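Local coordinates for protein ectonucleotide pyrophosphatase/phosphodiesterase family member 5 (Mus musculus, PDB 5VEO) that probably hydrolyses phosphodiester or pyrophosphate bonds of nucleotides at a zinc site, with a restricted range of nucleotide substrates, at residues Lys244-Leu249 with Glu262-Glu267; Gly309-Gln314 with Asp319-Asn324. The protein carries 1 engineered substitution. One frame throughout, in Å; residues are numbered along the deposited sequence.

Contact 1 of 2, residues Lys244-Leu249 with Glu262-Glu267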
ATOM      1  N   LYS A 244       2.253 -26.472  16.820  1.00 25.50           N
ATOM      2  CA  LYS A 244       1.197 -25.506  16.527  1.00 26.92           C
ATOM      3  C   LYS A 244       0.370 -25.138  17.752  1.00 27.54           C
ATOM      4  O   LYS A 244      -0.256 -24.071  17.762  1.00 32.11           O
ATOM      5  CB  LYS A 244       0.283 -26.060  15.434  1.00 31.78           C
ATOM      6  CG  LYS A 244      -0.492 -27.308  15.844  1.00 40.40           C
ATOM      7  CD  LYS A 244      -1.242 -27.929  14.661  1.00 46.17           C
ATOM      8  CE  LYS A 244      -1.972 -29.219  15.044  1.00 49.85           C
ATOM      9  NZ  LYS A 244      -2.843 -29.051  16.240  1.00 53.40           N
ATOM     10  N   GLU A 245       0.340 -25.983  18.781  1.00 28.94           N
ATOM     11  CA  GLU A 245      -0.412 -25.666  19.988  1.00 28.74           C
ATOM     12  C   GLU A 245       0.263 -24.617  20.855  1.00 26.91           C
ATOM     13  O   GLU A 245      -0.356 -24.134  21.806  1.00 30.27           O
ATOM     14  CB  GLU A 245      -0.620 -26.917  20.847  1.00 34.14           C
ATOM     15  CG  GLU A 245      -1.366 -28.040  20.171  1.00 41.33           C
ATOM     16  CD  GLU A 245      -2.769 -27.650  19.753  1.00 51.10           C
ATOM     17  OE1 GLU A 245      -3.421 -26.876  20.488  1.00 53.71           O
ATOM     18  OE2 GLU A 245      -3.222 -28.121  18.683  1.00 55.78           O
ATOM     19  N   HIS A 246       1.511 -24.264  20.575  1.00 24.39           N
ATOM     20  CA  HIS A 246       2.279 -23.435  21.489  1.00 22.47           C
ATOM     21  C   HIS A 246       2.455 -22.009  21.000  1.00 20.57           C
ATOM     22  O   HIS A 246       3.202 -21.248  21.618  1.00 21.23           O
ATOM     23  CB  HIS A 246       3.634 -24.086  21.756  1.00 22.75           C
ATOM     24  CG  HIS A 246       3.531 -25.341  22.564  1.00 27.31           C
ATOM     25  ND1 HIS A 246       4.601 -26.179  22.785  1.00 34.50           N
ATOM     26  CD2 HIS A 246       2.476 -25.900  23.204  1.00 31.58           C
ATOM     27  CE1 HIS A 246       4.212 -27.201  23.527  1.00 36.04           C
ATOM     28  NE2 HIS A 246       2.928 -27.051  23.801  1.00 35.17           N
ATOM     29  N   TYR A 247       1.791 -21.625  19.911  1.00 18.69           N
ATOM     30  CA  TYR A 247       1.827 -20.241  19.462  1.00 15.68           C
ATOM     31  C   TYR A 247       0.583 -19.944  18.635  1.00 20.91           C
ATOM     32  O   TYR A 247      -0.119 -20.849  18.175  1.00 19.62           O
ATOM     33  CB  TYR A 247       3.093 -19.956  18.650  1.00 17.66           C
ATOM     34  CG  TYR A 247       3.134 -20.665  17.310  1.00 18.10           C
ATOM     35  CD1 TYR A 247       3.485 -22.007  17.225  1.00 18.15           C
ATOM     36  CD2 TYR A 247       2.814 -19.995  16.135  1.00 18.00           C
ATOM     37  CE1 TYR A 247       3.524 -22.667  16.007  1.00 19.25           C
ATOM     38  CE2 TYR A 247       2.854 -20.646  14.905  1.00 18.36           C
ATOM     39  CZ  TYR A 247       3.220 -21.978  14.847  1.00 18.07           C
ATOM     40  OH  TYR A 247       3.242 -22.634  13.634  1.00 20.73           O
ATOM     41  N   THR A 248       0.324 -18.651  18.437  1.00 18.14           N
ATOM     42  CA  THR A 248      -0.713 -18.190  17.522  1.00 17.47           C
ATOM     43  C   THR A 248      -0.035 -17.450  16.381  1.00 14.46           C
ATOM     44  O   THR A 248       0.834 -16.599  16.611  1.00 14.40           O
ATOM     45  CB  THR A 248      -1.732 -17.280  18.221  1.00 17.05           C
ATOM     46  OG1 THR A 248      -2.279 -17.952  19.358  1.00 20.79           O
ATOM     47  CG2 THR A 248      -2.876 -16.903  17.273  1.00 20.04           C
ATOM     48  N   LEU A 249      -0.417 -17.790  15.155  1.00 15.31           N
ATOM     49  CA  LEU A 249       0.115 -17.136  13.965  1.00 12.66           C
ATOM     50  C   LEU A 249      -0.845 -16.007  13.607  1.00 12.57           C
ATOM     51  O   LEU A 249      -1.952 -16.244  13.126  1.00 16.18           O
ATOM     52  CB  LEU A 249       0.277 -18.152  12.838  1.00 14.89           C
ATOM     53  CG  LEU A 249       1.044 -17.739  11.592  1.00 14.26           C
ATOM     54  CD1 LEU A 249       2.447 -17.221  11.909  1.00 16.61           C
ATOM     55  CD2 LEU A 249       1.106 -18.943  10.648  1.00 18.97           C
ATOM     56  N   GLU A 262       1.811 -18.428  26.583  1.00 24.75           N
ATOM     57  CA  GLU A 262       2.520 -18.115  27.818  1.00 23.86           C
ATOM     58  C   GLU A 262       3.538 -19.198  28.156  1.00 23.30           C
ATOM     59  O   GLU A 262       3.226 -20.392  28.131  1.00 26.01           O
ATOM     60  CB  GLU A 262       1.530 -17.966  28.957  1.00 25.83           C
ATOM     61  CG  GLU A 262       2.239 -17.732  30.293  1.00 30.57           C
ATOM     62  CD  GLU A 262       1.314 -17.284  31.396  1.00 33.39           C
ATOM     63  OE1 GLU A 262       0.082 -17.320  31.171  1.00 38.39           O
ATOM     64  OE2 GLU A 262       1.832 -16.901  32.479  1.00 31.79           O
ATOM     65  N   GLY A 263       4.766 -18.779  28.454  1.00 26.56           N
ATOM     66  CA  GLY A 263       5.835 -19.708  28.764  1.00 25.14           C
ATOM     67  C   GLY A 263       6.567 -20.304  27.581  1.00 28.36           C
ATOM     68  O   GLY A 263       7.592 -20.975  27.784  1.00 30.28           O
ATOM     69  N   LYS A 264       6.094 -20.090  26.353  1.00 23.29           N
ATOM     70  CA  LYS A 264       6.671 -20.756  25.193  1.00 27.03           C
ATOM     71  C   LYS A 264       7.571 -19.857  24.363  1.00 24.15           C
ATOM     72  O   LYS A 264       8.024 -20.282  23.289  1.00 26.51           O
ATOM     73  CB  LYS A 264       5.569 -21.315  24.299  1.00 26.75           C
ATOM     74  CG  LYS A 264       4.519 -22.100  25.061  1.00 32.11           C
ATOM     75  CD  LYS A 264       5.118 -23.282  25.793  1.00 36.08           C
ATOM     76  CE  LYS A 264       4.046 -24.058  26.534  1.00 39.23           C
ATOM     77  NZ  LYS A 264       4.665 -24.981  27.516  1.00 43.48           N
ATOM     78  N   PHE A 265       7.864 -18.642  24.826  1.00 23.03           N
ATOM     79  CA  PHE A 265       8.690 -17.753  24.022  1.00 23.28           C
ATOM     80  C   PHE A 265      10.033 -18.399  23.697  1.00 22.38           C
ATOM     81  O   PHE A 265      10.424 -18.485  22.532  1.00 25.68           O
ATOM     82  CB  PHE A 265       8.888 -16.416  24.731  1.00 23.62           C
ATOM     83  CG  PHE A 265       9.613 -15.415  23.905  1.00 24.22           C
ATOM     84  CD1 PHE A 265       8.913 -14.476  23.154  1.00 22.86           C
ATOM     85  CD2 PHE A 265      10.993 -15.444  23.818  1.00 24.78           C
ATOM     86  CE1 PHE A 265       9.585 -13.565  22.374  1.00 22.49           C
ATOM     87  CE2 PHE A 265      11.665 -14.536  23.031  1.00 27.41           C
ATOM     88  CZ  PHE A 265      10.961 -13.593  22.311  1.00 23.91           C
ATOM     89  N   ASP A 266      10.762 -18.867  24.715  1.00 23.03           N
ATOM     90  CA  ASP A 266      12.071 -19.449  24.442  1.00 22.39           C
ATOM     91  C   ASP A 266      11.950 -20.689  23.579  1.00 21.83           C
ATOM     92  O   ASP A 266      12.780 -20.919  22.689  1.00 26.18           O
ATOM     93  CB  ASP A 266      12.792 -19.796  25.745  1.00 26.75           C
ATOM     94  CG  ASP A 266      13.356 -18.586  26.418  1.00 31.91           C
ATOM     95  OD1 ASP A 266      13.491 -17.568  25.732  1.00 40.54           O
ATOM     96  OD2 ASP A 266      13.694 -18.657  27.619  1.00 39.42           O
ATOM     97  N   GLU A 267      10.937 -21.511  23.845  1.00 23.95           N
ATOM     98  CA  GLU A 267      10.738 -22.710  23.050  1.00 23.22           C
ATOM     99  C   GLU A 267      10.569 -22.354  21.584  1.00 21.49           C
ATOM    100  O   GLU A 267      11.210 -22.947  20.707  1.00 23.27           O
ATOM    101  CB  GLU A 267       9.508 -23.465  23.534  1.00 24.70           C
ATOM    102  CG  GLU A 267       9.143 -24.634  22.629  1.00 28.75           C
ATOM    103  CD  GLU A 267       7.865 -25.323  23.031  1.00 31.27           C
ATOM    104  OE1 GLU A 267       7.683 -25.593  24.235  1.00 35.23           O
ATOM    105  OE2 GLU A 267       7.037 -25.607  22.143  1.00 31.65           O
TER
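His-246 and Glu-267 form a histidine-carboxylate hydrogen bond between the lead-in to strand 247-249 and the first turn of helix 265-272, with Lys-264, the N-cap residue, lying against the same imidazole. The bond is short and nearly straight: ND1 of His-246 donates to OE2 of Glu-267 at 2.6 Å, with an N-H...O angle of 168°. OE2 sits almost in the ring plane and accepts through its syn lone pair, while the carboxylate plane is turned 62° from the ring. Glu-267 spans the gap because its CG is anti to the backbone N and the chain stays extended beyond it. Lys-264 approaches the ring from another direction. A bend at chi2 (-60°) carries its methylene chain obliquely across the imidazole, with CG 4.0 Å from CB of His-246. Further out, CE stands over the centre of the imidazole, 4.1 Å from the centroid and almost on the normal, a CH-pi contact. The hydrogen bond at the edge limits rotation of the ring, and the lysine methylene packs on one face.

The contact lies at the surface. His-246 also pairs through its backbone with Lys-261, continuing the pairing of strands 247-249 and 255-260, while Glu-267 and Lys-264 join this sheet edge to the helix start. The carboxylate would tend to stabilise a protonated imidazole, whereas the lysine would oppose it, since NZ of Lys-264 is 4.6 Å from NE2 of His-246. At the base of the lysine, CB of Lys-264 rests 3.6 Å from the carbonyl O of His-246.

Contact 2 of 2, residues Gly309-Gln314 with Asp319-Asn324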
ATOM      1  N   GLY A 309      10.951 -14.280  -2.371  1.00  8.58           N
ATOM      2  CA  GLY A 309      10.524 -15.423  -3.156  1.00 10.68           C
ATOM      3  C   GLY A 309      10.297 -16.698  -2.373  1.00  8.24           C
ATOM      4  O   GLY A 309       9.967 -17.728  -2.982  1.00  8.63           O
ATOM      5  N   TRP A 310      10.444 -16.654  -1.052  1.00  7.54           N
ATOM      6  CA  TRP A 310      10.161 -17.768  -0.162  1.00  7.95           C
ATOM      7  C   TRP A 310       8.791 -17.597   0.487  1.00  9.25           C
ATOM      8  O   TRP A 310       8.344 -16.474   0.773  1.00  9.66           O
ATOM      9  CB  TRP A 310      11.256 -17.892   0.911  1.00  8.64           C
ATOM     10  CG  TRP A 310      12.501 -18.489   0.327  1.00  8.46           C
ATOM     11  CD1 TRP A 310      13.440 -17.856  -0.423  1.00  8.91           C
ATOM     12  CD2 TRP A 310      12.877 -19.866   0.361  1.00 11.70           C
ATOM     13  NE1 TRP A 310      14.394 -18.746  -0.841  1.00 11.45           N
ATOM     14  CE2 TRP A 310      14.079 -19.988  -0.358  1.00 11.15           C
ATOM     15  CE3 TRP A 310      12.325 -21.001   0.954  1.00 13.66           C
ATOM     16  CZ2 TRP A 310      14.723 -21.207  -0.528  1.00 12.74           C
ATOM     17  CZ3 TRP A 310      12.986 -22.205   0.816  1.00 14.34           C
ATOM     18  CH2 TRP A 310      14.171 -22.297   0.085  1.00 14.38           C
ATOM     19  N   TYR A 311       8.127 -18.727   0.716  1.00 10.19           N
ATOM     20  CA  TYR A 311       6.778 -18.759   1.271  1.00  9.83           C
ATOM     21  C   TYR A 311       6.801 -19.434   2.631  1.00 11.87           C
ATOM     22  O   TYR A 311       7.463 -20.455   2.806  1.00 13.58           O
ATOM     23  CB  TYR A 311       5.794 -19.520   0.365  1.00 12.02           C
ATOM     24  CG  TYR A 311       4.506 -18.783   0.126  1.00 12.41           C
ATOM     25  CD1 TYR A 311       4.293 -18.111  -1.079  1.00 13.05           C
ATOM     26  CD2 TYR A 311       3.492 -18.758   1.084  1.00 14.77           C
ATOM     27  CE1 TYR A 311       3.135 -17.413  -1.313  1.00 12.39           C
ATOM     28  CE2 TYR A 311       2.320 -18.048   0.857  1.00 14.82           C
ATOM     29  CZ  TYR A 311       2.141 -17.396  -0.354  1.00 13.98           C
ATOM     30  OH  TYR A 311       0.984 -16.696  -0.626  1.00 16.36           O
ATOM     31  N   ILE A 312       6.086 -18.860   3.591  1.00  9.86           N
ATOM     32  CA  ILE A 312       5.906 -19.482   4.897  1.00 10.42           C
ATOM     33  C   ILE A 312       4.540 -20.141   4.937  1.00 11.54           C
ATOM     34  O   ILE A 312       3.513 -19.472   4.764  1.00 11.97           O
ATOM     35  CB  ILE A 312       6.034 -18.467   6.038  1.00 10.01           C
ATOM     36  CG1 ILE A 312       7.331 -17.681   5.903  1.00 11.80           C
ATOM     37  CG2 ILE A 312       5.930 -19.192   7.391  1.00 12.37           C
ATOM     38  CD1 ILE A 312       7.421 -16.534   6.878  1.00 10.78           C
ATOM     39  N   LEU A 313       4.534 -21.445   5.185  1.00 12.32           N
ATOM     40  CA  LEU A 313       3.315 -22.223   5.347  1.00 15.24           C
ATOM     41  C   LEU A 313       3.294 -22.754   6.766  1.00 15.47           C
ATOM     42  O   LEU A 313       4.306 -23.262   7.256  1.00 18.70           O
ATOM     43  CB  LEU A 313       3.235 -23.388   4.366  1.00 18.46           C
ATOM     44  CG  LEU A 313       2.619 -23.072   2.994  1.00 24.57           C
ATOM     45  CD1 LEU A 313       3.407 -22.122   2.178  1.00 31.71           C
ATOM     46  CD2 LEU A 313       2.422 -24.364   2.214  1.00 26.52           C
ATOM     47  N   GLN A 314       2.163 -22.609   7.439  1.00 17.97           N
ATOM     48  CA  GLN A 314       2.109 -23.142   8.784  1.00 21.39           C
ATOM     49  C   GLN A 314       2.100 -24.656   8.736  1.00 22.60           C
ATOM     50  O   GLN A 314       2.811 -25.313   9.500  1.00 29.74           O
ATOM     51  CB  GLN A 314       0.898 -22.615   9.529  1.00 24.70           C
ATOM     52  CG  GLN A 314       0.973 -22.999  10.966  1.00 27.00           C
ATOM     53  CD  GLN A 314      -0.072 -22.324  11.788  1.00 32.40           C
ATOM     54  OE1 GLN A 314      -1.123 -21.923  11.279  1.00 35.05           O
ATOM     55  NE2 GLN A 314       0.206 -22.176  13.068  1.00 30.61           N
ATOM     56  N   ASP A 319      -2.107 -21.696   2.643  1.00 24.05           N
ATOM     57  CA  ASP A 319      -2.240 -21.066   1.335  1.00 24.92           C
ATOM     58  C   ASP A 319      -0.886 -20.911   0.658  1.00 20.57           C
ATOM     59  O   ASP A 319       0.126 -20.632   1.311  1.00 22.46           O
ATOM     60  CB  ASP A 319      -2.895 -19.697   1.474  1.00 32.72           C
ATOM     61  CG  ASP A 319      -4.303 -19.779   2.027  1.00 48.23           C
ATOM     62  OD1 ASP A 319      -5.139 -20.493   1.424  1.00 52.22           O
ATOM     63  OD2 ASP A 319      -4.568 -19.129   3.065  1.00 53.42           O
ATOM     64  N   PHE A 320      -0.872 -21.092  -0.658  1.00 18.11           N
ATOM     65  CA  PHE A 320       0.297 -20.803  -1.468  1.00 14.08           C
ATOM     66  C   PHE A 320      -0.134 -20.051  -2.719  1.00 13.77           C
ATOM     67  O   PHE A 320      -1.114 -20.422  -3.367  1.00 15.02           O
ATOM     68  CB  PHE A 320       1.050 -22.077  -1.854  1.00 13.98           C
ATOM     69  CG  PHE A 320       2.154 -21.826  -2.822  1.00 11.93           C
ATOM     70  CD1 PHE A 320       3.408 -21.461  -2.378  1.00 14.51           C
ATOM     71  CD2 PHE A 320       1.925 -21.904  -4.178  1.00 13.89           C
ATOM     72  CE1 PHE A 320       4.424 -21.193  -3.274  1.00 13.82           C
ATOM     73  CE2 PHE A 320       2.932 -21.626  -5.079  1.00 14.74           C
ATOM     74  CZ  PHE A 320       4.187 -21.269  -4.617  1.00 13.75           C
ATOM     75  N   LEU A 321       0.616 -19.008  -3.063  1.00 12.04           N
ATOM     76  CA  LEU A 321       0.377 -18.210  -4.255  1.00 10.15           C
ATOM     77  C   LEU A 321       1.676 -18.064  -5.035  1.00  8.77           C
ATOM     78  O   LEU A 321       2.747 -17.934  -4.444  1.00 10.58           O
ATOM     79  CB  LEU A 321      -0.136 -16.810  -3.894  1.00 10.32           C
ATOM     80  CG  LEU A 321      -1.438 -16.768  -3.103  1.00 12.81           C
ATOM     81  CD1 LEU A 321      -1.676 -15.401  -2.487  1.00 15.92           C
ATOM     82  CD2 LEU A 321      -2.590 -17.145  -3.990  1.00 19.57           C
ATOM     83  N   LEU A 322       1.563 -18.020  -6.371  1.00  8.96           N
ATOM     84  CA  LEU A 322       2.746 -17.926  -7.218  1.00  8.74           C
ATOM     85  C   LEU A 322       3.362 -16.533  -7.208  1.00  8.56           C
ATOM     86  O   LEU A 322       4.538 -16.383  -7.557  1.00  7.36           O
ATOM     87  CB  LEU A 322       2.399 -18.332  -8.648  1.00  8.49           C
ATOM     88  CG  LEU A 322       2.270 -19.846  -8.865  1.00 11.35           C
ATOM     89  CD1 LEU A 322       1.603 -20.077 -10.204  1.00 15.36           C
ATOM     90  CD2 LEU A 322       3.638 -20.508  -8.789  1.00 14.43           C
ATOM     91  N   GLY A 323       2.616 -15.516  -6.814  1.00  7.56           N
ATOM     92  CA  GLY A 323       3.175 -14.200  -6.571  1.00  6.42           C
ATOM     93  C   GLY A 323       2.868 -13.746  -5.156  1.00  7.87           C
ATOM     94  O   GLY A 323       1.759 -13.967  -4.645  1.00  7.18           O
ATOM     95  N   ASN A 324       3.830 -13.078  -4.534  1.00  6.17           N
ATOM     96  CA  ASN A 324       3.512 -12.440  -3.271  1.00  5.66           C
ATOM     97  C   ASN A 324       4.413 -11.237  -3.016  1.00  5.82           C
ATOM     98  O   ASN A 324       5.360 -10.938  -3.760  1.00  5.51           O
ATOM     99  CB  ASN A 324       3.584 -13.438  -2.108  1.00  8.25           C
ATOM    100  CG  ASN A 324       2.666 -13.055  -0.939  1.00 13.09           C
ATOM    101  OD1 ASN A 324       1.856 -12.124  -1.015  1.00  9.51           O
ATOM    102  ND2 ASN A 324       2.832 -13.757   0.170  1.00 18.00           N
TER
HETATM  103  O   HOH W   1       5.076 -15.469   0.585  1.00 14.70           O
HETATM  104  O   HOH W   2       0.827 -19.314   3.880  1.00 24.97           O
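The chain from strand 311-313 to strand 323-324 doubles back toward the zinc site, and the ring of Tyr-311 fills the inside of this turn against Asp-319, Phe-320, Leu-321 and Asn-324. Strand 311-313 pairs in parallel with strand 235-237, and strand 323-324 antiparallel with strand 228-229; no clear direct hydrogen bond joins the two segments, which meet through the Tyr-311 ring, backbone oxygens and two waters. Phe-320 lies over one face of the tyrosine: its CA is 4.3 Å from the Tyr-311 centroid, 21° off the normal, a CH-pi contact. Its ring adds CD1, 3.7 Å from CD1 of Tyr-311, the planes being inclined by 47°. Two backbone oxygens approach ring carbons obliquely, Leu-321 O 3.2 Å from Tyr-311 CE1 and Asp-319 O 3.4 Å from Tyr-311 CE2. The side chain takes an unusual chi1 of -132°, away from a staggered position, consistent with a ring fitted to tight surroundings.

The opposite face holds a water 3.1 Å above the plane and over its centre. It accepts from Asn-324 ND2 at 2.9 Å and makes a weak bond to the Trp-310 carbonyl. A second water, in the ring plane at the edge, donates to Ile-312 O (2.8 Å) and Asp-319 O (3.0 Å). Replacing Tyr-311 by an alanine removes the ring, which would probably open a gap beside Phe-320 and leave the water bound by Asn-324 less confined.

His-325, the next residue, binds zinc, and Gly-323 O accepts from ND1 of the zinc ligand His-181. With Phe-320 over one face of the tyrosine and an Asn-324-bound water over the other, the packing holds Asn-324 next to His-325, consistent with a second-shell place.

Contact 1 is a surface feature about 30 Å from the centre of the chain, contact 2 a partly buried one at about 19 Å, and their centres are 22 Å apart. The chemistry follows the location: a direct histidine-carboxylate bond with a lysine methylene over the ring in contact 1, an oblique tyrosine-phenylalanine pair with waters bridging backbone oxygens and an asparagine amide in contact 2. They hold different elements, the edge of the four-stranded sheet with a helix start in one, the strand leading toward a zinc ligand in the other. They nevertheless touch: Tyr-247 OH and Gln-314 NE2, 3.1 Å apart, probably hydrogen bond, and Leu-249 CD2 packs 3.8 Å from Gln-314 CD.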